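Cell death activator CIDE-3 (PDB 4IKG) transfers triacylglycerol between lipid droplets in white adipose tissue, promoting their fusion and the formation of a single large droplet. Local coordinates at residues A[37-42]-A[70-75]. Numbering follows the deposited sequence.
Sequences LKLKDK and FMVLLA. Unlike the reference sequence in segment 70-75: Ala75 (reference Lys).
The carbonyl oxygen of Lys42 meets the methyl of Ala75, Lys42 O lying 3.4 Å from Ala75 CB. No hydrogen bond joins segments 37-42 and 70-75, so this is a van der Waals contact with a polar atom. Ala75 stands where the reference sequence has lysine. Its CB also lies 4.3 Å from Asp41 OD2, but Asp41 is poorly ordered, so this approach is uncertain. Deeper in, the contact turns apolar. Leu39 and Val72 reach for each other tip to tip, Leu39 CD1 to Val72 CG2 at 4.1 Å. With CD1 anti to CA (chi2 -178°), Leu39 is extended and delivers that methyl to the strand. Leu37 also points this way, though its CD1 stops 4.6 Å from Val72 CG2. The outer end is solvent-exposed, while Val72 is buried.

This is the CIDE-N domain, of the ubiquitin-like clan, through which the protein homodimerizes; helix 26-36 packs on its mixed sheet. Leaving that helix, the loop passes over the end of strand 69-73, the sheet's middle strand. Val72 also touches Val33 of the helix and Val10 of parallel strand 7-11; on the other flank, Leu73 makes backbone hydrogen bonds with Phe44 and Ser45.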
loop_
_atom_site.group_PDB
_atom_site.type_symbol
_atom_site.label_atom_id
_atom_site.label_comp_id
_atom_site.label_asym_id
_atom_site.label_seq_id
_atom_site.Cartn_x
_atom_site.Cartn_y
_atom_site.Cartn_z
ATOM N N LEU A 37 9.916 -2.408 1.952
ATOM C CA LEU A 37 10.302 -1.377 0.983
ATOM C C LEU A 37 11.445 -0.474 1.449
ATOM O O LEU A 37 11.720 0.549 0.820
ATOM C CB LEU A 37 9.098 -0.495 0.638
ATOM C CG LEU A 37 8.068 -1.056 -0.336
ATOM C CD1 LEU A 37 7.126 0.039 -0.809
ATOM C CD2 LEU A 37 8.778 -1.698 -1.511
ATOM N N LYS A 38 12.102 -0.852 2.545
ATOM C CA LYS A 38 13.125 -0.014 3.180
ATOM C C LYS A 38 12.612 1.397 3.473
ATOM O O LYS A 38 13.083 2.368 2.879
ATOM C CB LYS A 38 14.401 0.065 2.326
ATOM C CG LYS A 38 15.400 -1.069 2.534
ATOM C CD LYS A 38 16.728 -0.741 1.856
ATOM C CE LYS A 38 17.884 -1.516 2.472
ATOM N NZ LYS A 38 17.926 -1.353 3.951
ATOM N N LEU A 39 11.654 1.511 4.389
ATOM C CA LEU A 39 11.080 2.813 4.726
ATOM C C LEU A 39 11.578 3.350 6.067
ATOM O O LEU A 39 11.581 2.640 7.072
ATOM C CB LEU A 39 9.552 2.758 4.690
ATOM C CG LEU A 39 9.016 2.574 3.270
ATOM C CD1 LEU A 39 7.500 2.579 3.243
ATOM C CD2 LEU A 39 9.578 3.653 2.355
ATOM N N LYS A 40 11.993 4.613 6.066
ATOM C CA LYS A 40 12.578 5.247 7.244
ATOM C C LYS A 40 11.602 5.334 8.412
ATOM O O LYS A 40 11.999 5.219 9.572
ATOM C CB LYS A 40 13.096 6.635 6.878
ATOM C CG LYS A 40 14.254 6.588 5.904
ATOM C CD LYS A 40 14.403 7.891 5.158
ATOM C CE LYS A 40 15.825 8.086 4.670
ATOM N NZ LYS A 40 15.980 9.408 4.007
ATOM N N ASP A 41 10.329 5.543 8.102
ATOM C CA ASP A 41 9.289 5.521 9.124
ATOM C C ASP A 41 8.033 4.841 8.592
ATOM O O ASP A 41 7.773 4.852 7.389
ATOM C CB ASP A 41 8.990 6.932 9.641
ATOM C CG ASP A 41 8.932 7.963 8.532
ATOM O OD1 ASP A 41 9.508 7.712 7.452
ATOM O OD2 ASP A 41 8.319 9.030 8.746
ATOM N N LYS A 42 7.266 4.239 9.496
ATOM C CA LYS A 42 6.099 3.451 9.110
ATOM C C LYS A 42 5.038 4.293 8.408
ATOM O O LYS A 42 4.667 5.364 8.892
ATOM C CB LYS A 42 5.503 2.739 10.328
ATOM C CG LYS A 42 4.284 1.889 10.013
ATOM C CD LYS A 42 4.199 0.669 10.917
ATOM C CE LYS A 42 4.062 1.061 12.379
ATOM N NZ LYS A 42 3.987 -0.136 13.263
ATOM N N PHE A 70 -0.841 -0.509 -5.504
ATOM C CA PHE A 70 -1.006 0.374 -4.357
ATOM C C PHE A 70 0.090 1.427 -4.277
ATOM O O PHE A 70 1.017 1.448 -5.089
ATOM C CB PHE A 70 -1.044 -0.426 -3.056
ATOM C CG PHE A 70 -2.230 -1.334 -2.939
ATOM C CD1 PHE A 70 -3.445 -0.854 -2.478
ATOM C CD2 PHE A 70 -2.133 -2.669 -3.289
ATOM C CE1 PHE A 70 -4.540 -1.690 -2.370
ATOM C CE2 PHE A 70 -3.227 -3.509 -3.182
ATOM C CZ PHE A 70 -4.430 -3.018 -2.723
ATOM N N MET A 71 -0.035 2.300 -3.286
ATOM C CA MET A 71 0.929 3.359 -3.047
ATOM C C MET A 71 0.851 3.771 -1.584
ATOM O O MET A 71 -0.188 4.245 -1.115
ATOM C CB MET A 71 0.655 4.553 -3.959
ATOM C CG MET A 71 1.669 5.674 -3.825
ATOM S SD MET A 71 1.945 6.524 -5.391
ATOM C CE MET A 71 2.209 8.199 -4.812
ATOM N N VAL A 72 1.915 3.567 -0.827
ATOM C CA VAL A 72 1.848 3.877 0.586
ATOM C C VAL A 72 2.126 5.317 0.792
ATOM O O VAL A 72 3.006 5.884 0.165
ATOM C CB VAL A 72 2.883 3.160 1.433
ATOM C CG1 VAL A 72 2.486 1.742 1.693
ATOM C CG2 VAL A 72 4.254 3.265 0.807
ATOM N N LEU A 73 1.384 5.900 1.703
ATOM C CA LEU A 73 1.697 7.242 2.120
ATOM C C LEU A 73 2.230 7.228 3.529
ATOM O O LEU A 73 1.631 6.724 4.466
ATOM C CB LEU A 73 0.479 8.133 2.042
ATOM C CG LEU A 73 0.337 8.964 0.798
ATOM C CD1 LEU A 73 1.268 8.617 -0.342
ATOM C CD2 LEU A 73 -1.093 8.814 0.384
ATOM N N LEU A 74 3.383 7.815 3.651
ATOM C CA LEU A 74 4.097 7.796 4.894
ATOM C C LEU A 74 3.795 9.047 5.663
ATOM O O LEU A 74 4.334 10.095 5.360
ATOM C CB LEU A 74 5.608 7.716 4.616
ATOM C CG LEU A 74 6.277 8.495 3.463
ATOM C CD1 LEU A 74 7.363 7.718 2.737
ATOM C CD2 LEU A 74 5.387 9.218 2.465
ATOM N N ALA A 75 2.919 8.928 6.654
ATOM C CA ALA A 75 3.082 9.537 7.948
ATOM C C ALA A 75 3.495 11.013 7.865
ATOM O O ALA A 75 4.607 11.384 8.213
ATOM C CB ALA A 75 4.025 8.716 8.806
#